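PDB 2CX0: hypothetical protein APE0525 from Aeropyrum pernix, which is of unknown function but carries a PUA domain and so probably binds RNA, perhaps in translation initiation. Local coordinates for residues D73-P78 with V142-V147; V94-K99 with A130-E135; T79-K84 with R167-G172. One frame throughout, in Å; residues are numbered along the deposited sequence.

Interaction 1 (D73-P78 with V142-V147); sequences DGRIYP and VGVAEV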
loop_
_atom_site.group_PDB
_atom_site.type_symbol
_atom_site.label_atom_id
_atom_site.label_comp_id
_atom_site.label_asym_id
_atom_site.label_seq_id
_atom_site.Cartn_x
_atom_site.Cartn_y
_atom_site.Cartn_z
ATOM N N ASP A 73 10.963 3.895 -6.390
ATOM C CA ASP A 73 12.189 3.232 -5.963
ATOM C C ASP A 73 12.315 1.865 -6.720
ATOM O O ASP A 73 13.201 1.057 -6.411
ATOM C CB ASP A 73 12.167 2.960 -4.454
ATOM C CG ASP A 73 10.905 2.150 -3.986
ATOM O OD1 ASP A 73 10.169 1.586 -4.828
ATOM O OD2 ASP A 73 10.655 2.074 -2.752
ATOM N N GLY A 74 11.401 1.621 -7.666
ATOM C CA GLY A 74 11.392 0.367 -8.428
ATOM C C GLY A 74 10.799 -0.876 -7.729
ATOM O O GLY A 74 10.880 -2.016 -8.250
ATOM N N ARG A 75 10.242 -0.673 -6.523
ATOM C CA ARG A 75 9.625 -1.748 -5.816
ATOM C C ARG A 75 8.108 -1.745 -6.028
ATOM O O ARG A 75 7.513 -0.694 -6.359
ATOM C CB ARG A 75 9.885 -1.647 -4.314
ATOM C CG ARG A 75 11.255 -2.120 -3.909
ATOM C CD ARG A 75 11.299 -2.459 -2.414
ATOM N NE ARG A 75 10.982 -1.298 -1.578
ATOM C CZ ARG A 75 11.182 -1.263 -0.256
ATOM N NH1 ARG A 75 11.702 -2.322 0.389
ATOM N NH2 ARG A 75 10.875 -0.169 0.426
ATOM N N ILE A 76 7.529 -2.931 -5.847
ATOM C CA ILE A 76 6.090 -3.089 -6.016
ATOM C C ILE A 76 5.427 -3.050 -4.622
ATOM O O ILE A 76 5.853 -3.768 -3.687
ATOM C CB ILE A 76 5.770 -4.411 -6.757
ATOM C CG1 ILE A 76 6.279 -4.305 -8.218
ATOM C CG2 ILE A 76 4.198 -4.659 -6.805
ATOM C CD1 ILE A 76 6.764 -5.643 -8.728
ATOM N N TYR A 77 4.391 -2.211 -4.510
ATOM C CA TYR A 77 3.633 -2.001 -3.284
ATOM C C TYR A 77 2.138 -2.334 -3.456
ATOM O O TYR A 77 1.596 -2.343 -4.555
ATOM C CB TYR A 77 3.663 -0.509 -2.870
ATOM C CG TYR A 77 4.986 0.018 -2.438
ATOM C CD1 TYR A 77 5.254 0.229 -1.086
ATOM C CD2 TYR A 77 5.982 0.281 -3.392
ATOM C CE1 TYR A 77 6.523 0.703 -0.674
ATOM C CE2 TYR A 77 7.279 0.756 -2.992
ATOM C CZ TYR A 77 7.511 0.952 -1.639
ATOM O OH TYR A 77 8.743 1.358 -1.217
ATOM N N PRO A 78 1.477 -2.658 -2.358
ATOM C CA PRO A 78 0.044 -2.963 -2.430
ATOM C C PRO A 78 -0.741 -1.642 -2.267
ATOM O O PRO A 78 -0.314 -0.698 -1.538
ATOM C CB PRO A 78 -0.227 -3.826 -1.184
ATOM C CG PRO A 78 0.916 -3.266 -0.153
ATOM C CD PRO A 78 2.100 -2.926 -1.053
ATOM N N VAL A 142 0.277 3.026 3.326
ATOM C CA VAL A 142 1.297 2.031 2.996
ATOM C C VAL A 142 2.561 2.853 2.804
ATOM O O VAL A 142 2.498 3.887 2.141
ATOM C CB VAL A 142 0.946 1.276 1.648
ATOM C CG1 VAL A 142 2.155 0.589 1.128
ATOM C CG2 VAL A 142 -0.171 0.177 1.975
ATOM N N GLY A 143 3.672 2.381 3.362
ATOM C CA GLY A 143 4.923 3.101 3.240
ATOM C C GLY A 143 6.185 2.323 3.629
ATOM O O GLY A 143 6.214 1.085 3.684
ATOM N N VAL A 144 7.251 3.085 3.878
ATOM C CA VAL A 144 8.522 2.492 4.159
ATOM C C VAL A 144 8.954 2.751 5.589
ATOM O O VAL A 144 8.964 3.902 6.053
ATOM C CB VAL A 144 9.583 3.059 3.154
ATOM C CG1 VAL A 144 10.976 2.386 3.414
ATOM C CG2 VAL A 144 9.108 2.854 1.704
ATOM N N ALA A 145 9.317 1.677 6.289
ATOM C CA ALA A 145 9.742 1.834 7.681
ATOM C C ALA A 145 11.043 2.655 7.702
ATOM O O ALA A 145 11.956 2.399 6.932
ATOM C CB ALA A 145 9.996 0.450 8.347
ATOM N N GLU A 146 11.114 3.634 8.593
ATOM C CA GLU A 146 12.318 4.449 8.766
ATOM C C GLU A 146 13.164 3.962 9.921
ATOM O O GLU A 146 14.281 4.450 10.126
ATOM C CB GLU A 146 11.965 5.895 9.040
ATOM C CG GLU A 146 11.393 6.563 7.828
ATOM C CD GLU A 146 12.328 7.609 7.216
ATOM O OE1 GLU A 146 13.050 8.298 7.974
ATOM O OE2 GLU A 146 12.322 7.765 5.985
ATOM N N VAL A 147 12.636 3.027 10.691
ATOM C CA VAL A 147 13.389 2.448 11.815
ATOM C C VAL A 147 13.085 0.962 11.907
ATOM O O VAL A 147 12.042 0.518 11.418
ATOM C CB VAL A 147 13.014 3.116 13.145
ATOM C CG1 VAL A 147 13.554 4.538 13.150
ATOM C CG2 VAL A 147 11.504 3.107 13.340
#
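P78 and V142 mark the nearest approach of the two backbones, 7.5 Å between their CA atoms, where strand 76-78 passes 142-145 at 125° with 7.9 Å between the short axes. That spacing is too wide for strand pairing. It is side-chain packing between two domains, joining an outermost strand of the antiparallel N-terminal (DUF1947) sheet to the mixed sheet of the PUA domain. Y77 bridges the gap edge-on. Its CD1 lies 3.8 Å from V142 CG1, while the hydroxyl OH comes within 3.3 Å of V144 CG2, so both valines meet the same rim of the ring. In V144, CG1 stands anti to the backbone N (chi1 -178°), which leaves CG2 to face the phenol. The hydroxyl is gripped from its own side of the contact: Y77 OH donates to D73 OD2 at 2.6 Å, on the syn lone pair, and accepts from R75 NH2 at 3.1 Å. The other carboxylate oxygen, OD1, takes the backbone N of R75 in an Asx turn, which holds the carboxylate at the edge of the ring, beside the hydroxyl. R75 NH2 also bonds to G126 O, and the edge of the R75 guanidinium rests on V144. At the far end, the buried carbonyl P78 O has no polar partner in the model and lies against a methyl, 3.6 Å from V142 CG2.

Interaction 2 (V94-K99 with A130-E135); sequences VVLVDK and AALYHE. With SO4 (sulfate ion), chain B.
V94 to V97 pair in parallel register with A130 to Y133, two neighbouring strands in the mixed sheet of the PUA domain, with 31° between their short axes. Four backbone bonds join them: V95 N to A130 O, L132 N to V95 O, V97 N to L132 O and, the straightest of the four at 173°, H134 N to V97 O. On one face V94, A130, L96 and L132 pack together, with L96 CD2 4.0 Å from L132 CB. On the other, V95 and A131 turn toward L111 of the strand at the sheet's edge. At the last bridge, V97 with Y133, the side chains diverge. The Y133 ring, its CG anti to the backbone N (chi1 173°), runs beside the K99 side chain, with OH 3.3 Å from K99 CE and CE1 3.5 Å from K99 CA. E135 CB sits above one face of that ring, offset toward its rim. H134 brings its imidazole edge to the same carbonyl that its backbone grips, CD2 being 3.3 Å from V97 O. D98 caps helix 99-107 through A101 N, and K99 N donates to sulfate O3 at 2.6 Å, with the H134 ring edge-on to that oxygen but not bonded to it. The ion probably came from the crystallisation liquor, yet its place is typical of an anion site: the N-terminal turn of a helix that follows directly on a parallel strand of the PUA fold.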
loop_
_atom_site.group_PDB
_atom_site.type_symbol
_atom_site.label_atom_id
_atom_site.label_comp_id
_atom_site.label_asym_id
_atom_site.label_seq_id
_atom_site.Cartn_x
_atom_site.Cartn_y
_atom_site.Cartn_z
ATOM N N VAL A 94 3.204 -4.306 10.532
ATOM C CA VAL A 94 2.231 -3.244 10.487
ATOM C C VAL A 94 2.474 -2.427 11.775
ATOM O O VAL A 94 3.008 -2.965 12.763
ATOM C CB VAL A 94 0.769 -3.736 10.457
ATOM C CG1 VAL A 94 0.445 -4.465 9.131
ATOM C CG2 VAL A 94 0.503 -4.508 11.659
ATOM N N VAL A 95 2.059 -1.151 11.735
ATOM C CA VAL A 95 2.220 -0.231 12.859
ATOM C C VAL A 95 0.840 0.262 13.159
ATOM O O VAL A 95 0.123 0.698 12.238
ATOM C CB VAL A 95 3.132 0.960 12.446
ATOM C CG1 VAL A 95 3.203 1.983 13.559
ATOM C CG2 VAL A 95 4.565 0.425 12.103
ATOM N N LEU A 96 0.443 0.180 14.428
ATOM C CA LEU A 96 -0.874 0.614 14.834
ATOM C C LEU A 96 -0.736 2.039 15.298
ATOM O O LEU A 96 0.275 2.394 15.937
ATOM C CB LEU A 96 -1.369 -0.270 15.976
ATOM C CG LEU A 96 -1.328 -1.766 15.657
ATOM C CD1 LEU A 96 -1.830 -2.567 16.874
ATOM C CD2 LEU A 96 -2.175 -2.038 14.407
ATOM N N VAL A 97 -1.736 2.858 14.979
ATOM C CA VAL A 97 -1.663 4.303 15.282
ATOM C C VAL A 97 -2.913 4.795 15.990
ATOM O O VAL A 97 -3.996 4.191 15.887
ATOM C CB VAL A 97 -1.438 5.158 13.978
ATOM C CG1 VAL A 97 -0.286 4.584 13.143
ATOM C CG2 VAL A 97 -2.789 5.192 13.060
ATOM N N ASP A 98 -2.755 5.922 16.700
ATOM C CA ASP A 98 -3.862 6.523 17.406
ATOM C C ASP A 98 -4.814 7.260 16.448
ATOM O O ASP A 98 -4.531 7.387 15.259
ATOM C CB ASP A 98 -3.381 7.415 18.573
ATOM C CG ASP A 98 -2.525 8.607 18.161
ATOM O OD1 ASP A 98 -2.642 9.135 17.060
ATOM O OD2 ASP A 98 -1.733 9.064 19.007
ATOM N N LYS A 99 -5.958 7.714 16.953
ATOM C CA LYS A 99 -6.941 8.361 16.097
ATOM C C LYS A 99 -6.417 9.615 15.399
ATOM O O LYS A 99 -6.620 9.801 14.227
ATOM C CB LYS A 99 -8.232 8.726 16.892
ATOM C CG LYS A 99 -9.256 9.465 16.038
ATOM C CD LYS A 99 -10.489 9.893 16.898
ATOM C CE LYS A 99 -11.429 8.728 17.162
ATOM N NZ LYS A 99 -12.695 9.225 17.834
ATOM N N ALA A 130 2.450 -1.352 6.641
ATOM C CA ALA A 130 1.189 -0.630 6.553
ATOM C C ALA A 130 0.885 -0.024 7.911
ATOM O O ALA A 130 1.218 -0.646 8.927
ATOM C CB ALA A 130 -0.005 -1.577 6.167
ATOM N N ALA A 131 0.259 1.158 7.918
ATOM C CA ALA A 131 -0.145 1.786 9.170
ATOM C C ALA A 131 -1.665 1.595 9.298
ATOM O O ALA A 131 -2.412 1.956 8.384
ATOM C CB ALA A 131 0.174 3.272 9.174
ATOM N N LEU A 132 -2.107 1.107 10.469
ATOM C CA LEU A 132 -3.540 0.843 10.673
ATOM C C LEU A 132 -4.060 1.594 11.899
ATOM O O LEU A 132 -3.397 1.657 12.963
ATOM C CB LEU A 132 -3.793 -0.655 10.992
ATOM C CG LEU A 132 -3.915 -1.640 9.822
ATOM C CD1 LEU A 132 -2.691 -1.501 8.856
ATOM C CD2 LEU A 132 -3.908 -3.093 10.464
ATOM N N TYR A 133 -5.261 2.127 11.774
ATOM C CA TYR A 133 -5.884 2.800 12.953
ATOM C C TYR A 133 -6.098 1.637 13.941
ATOM O O TYR A 133 -6.751 0.638 13.581
ATOM C CB TYR A 133 -7.233 3.392 12.524
ATOM C CG TYR A 133 -8.029 3.963 13.679
ATOM C CD1 TYR A 133 -7.383 4.510 14.804
ATOM C CD2 TYR A 133 -9.424 3.999 13.636
ATOM C CE1 TYR A 133 -8.142 5.096 15.878
ATOM C CE2 TYR A 133 -10.177 4.576 14.679
ATOM C CZ TYR A 133 -9.541 5.116 15.780
ATOM O OH TYR A 133 -10.334 5.668 16.765
ATOM N N HIS A 134 -5.576 1.750 15.160
ATOM C CA HIS A 134 -5.661 0.653 16.124
ATOM C C HIS A 134 -7.056 0.145 16.498
ATOM O O HIS A 134 -7.267 -1.051 16.575
ATOM C CB HIS A 134 -4.916 1.005 17.408
ATOM C CG HIS A 134 -5.716 1.836 18.362
ATOM N ND1 HIS A 134 -6.489 1.278 19.362
ATOM C CD2 HIS A 134 -5.932 3.169 18.421
ATOM C CE1 HIS A 134 -7.148 2.237 19.991
ATOM N NE2 HIS A 134 -6.830 3.392 19.444
ATOM N N GLU A 135 -7.981 1.059 16.681
ATOM C CA GLU A 135 -9.343 0.706 17.159
ATOM C C GLU A 135 -10.130 -0.222 16.204
ATOM O O GLU A 135 -10.738 -1.202 16.641
ATOM C CB GLU A 135 -10.151 2.022 17.417
ATOM C CG GLU A 135 -11.548 1.879 18.060
ATOM C CD GLU A 135 -11.484 1.141 19.403
ATOM O OE1 GLU A 135 -10.449 1.237 20.116
ATOM O OE2 GLU A 135 -12.465 0.452 19.758
HETATM S S SO4 B . -6.850 7.660 20.582
HETATM O O1 SO4 B . -5.954 8.824 20.703
HETATM O O2 SO4 B . -8.235 8.145 20.747
HETATM O O3 SO4 B . -6.734 6.889 19.321
HETATM O O4 SO4 B . -6.570 6.776 21.700
#

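Interaction 3 (T79-K84 with R167-G172); sequences TLQCLK and RVHRLG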
loop_
_atom_site.group_PDB
_atom_site.type_symbol
_atom_site.label_atom_id
_atom_site.label_comp_id
_atom_site.label_asym_id
_atom_site.label_seq_id
_atom_site.Cartn_x
_atom_site.Cartn_y
_atom_site.Cartn_z
ATOM N N THR A 79 -1.929 -1.608 -2.885
ATOM C CA THR A 79 -2.833 -0.520 -2.668
ATOM C C THR A 79 -3.553 -0.859 -1.356
ATOM O O THR A 79 -3.493 -2.010 -0.828
ATOM C CB THR A 79 -3.943 -0.509 -3.713
ATOM O OG1 THR A 79 -4.553 -1.847 -3.759
ATOM C CG2 THR A 79 -3.325 -0.071 -5.110
ATOM N N LEU A 80 -4.298 0.120 -0.851
ATOM C CA LEU A 80 -5.097 -0.178 0.360
ATOM C C LEU A 80 -6.203 -1.170 -0.015
ATOM O O LEU A 80 -6.656 -1.954 0.835
ATOM C CB LEU A 80 -5.723 1.108 0.942
ATOM C CG LEU A 80 -4.643 2.048 1.504
ATOM C CD1 LEU A 80 -5.410 3.171 2.200
ATOM C CD2 LEU A 80 -3.719 1.356 2.565
ATOM N N GLN A 81 -6.693 -1.114 -1.268
ATOM C CA GLN A 81 -7.724 -2.082 -1.734
ATOM C C GLN A 81 -7.167 -3.524 -1.655
ATOM O O GLN A 81 -7.896 -4.461 -1.303
ATOM C CB GLN A 81 -8.173 -1.782 -3.196
ATOM C CG GLN A 81 -9.029 -0.479 -3.328
ATOM C CD GLN A 81 -8.235 0.829 -3.272
ATOM O OE1 GLN A 81 -6.981 0.811 -3.254
ATOM N NE2 GLN A 81 -8.959 1.974 -3.267
ATOM N N CYS A 82 -5.876 -3.686 -1.974
ATOM C CA CYS A 82 -5.230 -4.982 -1.886
ATOM C C CYS A 82 -5.235 -5.450 -0.414
ATOM O O CYS A 82 -5.504 -6.643 -0.058
ATOM C CB CYS A 82 -3.778 -4.872 -2.380
ATOM S SG CYS A 82 -2.820 -6.408 -2.177
ATOM N N LEU A 83 -4.987 -4.520 0.488
ATOM C CA LEU A 83 -4.982 -4.942 1.915
ATOM C C LEU A 83 -6.391 -5.360 2.388
ATOM O O LEU A 83 -6.551 -6.227 3.255
ATOM C CB LEU A 83 -4.442 -3.840 2.806
ATOM C CG LEU A 83 -3.004 -3.410 2.426
ATOM C CD1 LEU A 83 -2.527 -2.413 3.528
ATOM C CD2 LEU A 83 -1.995 -4.596 2.257
ATOM N N LYS A 84 -7.402 -4.748 1.800
ATOM C CA LYS A 84 -8.768 -5.091 2.142
ATOM C C LYS A 84 -9.172 -6.515 1.630
ATOM O O LYS A 84 -9.704 -7.361 2.359
ATOM C CB LYS A 84 -9.707 -4.017 1.586
ATOM C CG LYS A 84 -11.168 -4.265 1.963
ATOM C CD LYS A 84 -12.028 -3.013 1.676
ATOM C CE LYS A 84 -13.522 -3.253 1.980
ATOM N NZ LYS A 84 -14.360 -2.040 1.616
ATOM N N ARG A 167 5.414 7.913 4.098
ATOM C CA ARG A 167 4.220 7.657 3.305
ATOM C C ARG A 167 4.510 7.335 1.807
ATOM O O ARG A 167 5.327 8.012 1.176
ATOM C CB ARG A 167 3.274 8.906 3.395
ATOM C CG ARG A 167 2.124 8.843 2.358
ATOM C CD ARG A 167 1.721 10.249 1.859
ATOM N NE ARG A 167 2.793 10.836 1.034
ATOM C CZ ARG A 167 3.563 11.859 1.384
ATOM N NH1 ARG A 167 3.407 12.458 2.549
ATOM N NH2 ARG A 167 4.526 12.255 0.565
ATOM N N VAL A 168 3.916 6.267 1.270
ATOM C CA VAL A 168 4.020 5.993 -0.174
ATOM C C VAL A 168 2.596 6.116 -0.797
ATOM O O VAL A 168 2.380 6.766 -1.820
ATOM C CB VAL A 168 4.586 4.607 -0.421
ATOM C CG1 VAL A 168 4.366 4.150 -1.921
ATOM C CG2 VAL A 168 6.109 4.646 -0.050
ATOM N N HIS A 169 1.613 5.504 -0.154
ATOM C CA HIS A 169 0.229 5.526 -0.639
ATOM C C HIS A 169 -0.702 5.593 0.579
ATOM O O HIS A 169 -0.460 4.908 1.614
ATOM C CB HIS A 169 -0.056 4.266 -1.474
ATOM C CG HIS A 169 -1.514 3.994 -1.689
ATOM N ND1 HIS A 169 -2.127 2.817 -1.306
ATOM C CD2 HIS A 169 -2.459 4.717 -2.335
ATOM C CE1 HIS A 169 -3.401 2.830 -1.717
ATOM N NE2 HIS A 169 -3.619 3.975 -2.344
ATOM N N ARG A 170 -1.774 6.402 0.481
ATOM C CA ARG A 170 -2.636 6.543 1.646
ATOM C C ARG A 170 -4.100 6.752 1.286
ATOM O O ARG A 170 -4.421 7.099 0.155
ATOM C CB ARG A 170 -2.150 7.702 2.540
ATOM C CG ARG A 170 -2.064 9.075 1.805
ATOM C CD ARG A 170 -3.401 9.835 1.735
ATOM N NE ARG A 170 -3.153 11.133 1.059
ATOM C CZ ARG A 170 -4.093 12.041 0.791
ATOM N NH1 ARG A 170 -5.364 11.821 1.166
ATOM N NH2 ARG A 170 -3.753 13.141 0.091
ATOM N N LEU A 171 -4.970 6.499 2.264
ATOM C CA LEU A 171 -6.423 6.627 2.078
ATOM C C LEU A 171 -6.819 8.007 1.480
ATOM O O LEU A 171 -6.512 9.045 2.085
ATOM C CB LEU A 171 -7.080 6.486 3.451
ATOM C CG LEU A 171 -8.457 5.804 3.358
ATOM C CD1 LEU A 171 -9.019 5.376 4.749
ATOM C CD2 LEU A 171 -9.327 6.744 2.629
ATOM N N GLY A 172 -7.466 8.012 0.311
ATOM C CA GLY A 172 -7.872 9.290 -0.261
ATOM C C GLY A 172 -6.896 9.974 -1.218
ATOM O O GLY A 172 -7.196 11.071 -1.704
#
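L80 and H169 carry this contact, the imidazole reaching edge-on to the first turn of helix 80-86. H169 CE1 lies 3.5 Å from L80 CG and 3.5 Å from T79 CA, with L80 N near the plane of the ring. Beside it, L80 CD1 rests on the backbone of the following residues, 3.4 Å from L171 N and 3.9 Å from L171 CB. In H169, CG stands anti to the backbone N (chi1 164°), and the ring beyond it carries CE1 to the helix start. An alanine at H169 would remove the ring and would probably open a gap beside T79 CA and L80 CG, where CE1 now packs. One shell out, the classic bulge formed by V168 and H169 opposite V142 sets the backbone from which the ring projects. T79 is the N-cap: its OG1 accepts from C82 N at 2.9 Å and also bonds to P66 O, which fixes the helix start. W176 of helix 174-183 packs on both L80 and L171, and L175 touches H169. The contact is thus mainly van der Waals packing, and the imidazole's position at a helix N terminus would probably make a positive charge on it less favourable.

Overall arrangement
From the N terminus, the chain builds the first sheet and reaches 73-78, then 79-84 directly after it; both find their partners later in the chain, in the PUA domain. Segment 94-99 follows and is paired by 130-135, so interaction 2 closes a short loop within that domain. Segment 142-147 then closes interaction 1 and 167-172 closes interaction 3. These two loops cross, and interaction 2 is nested inside both. Interactions 1 and 3, with centres about 11 Å apart, tie the N-terminal domain to neighbouring strands 138-145 and 163-170, and touch where V142 meets V168, H169 and L80. Interaction 2 meets interaction 3 where A130 packs on L83.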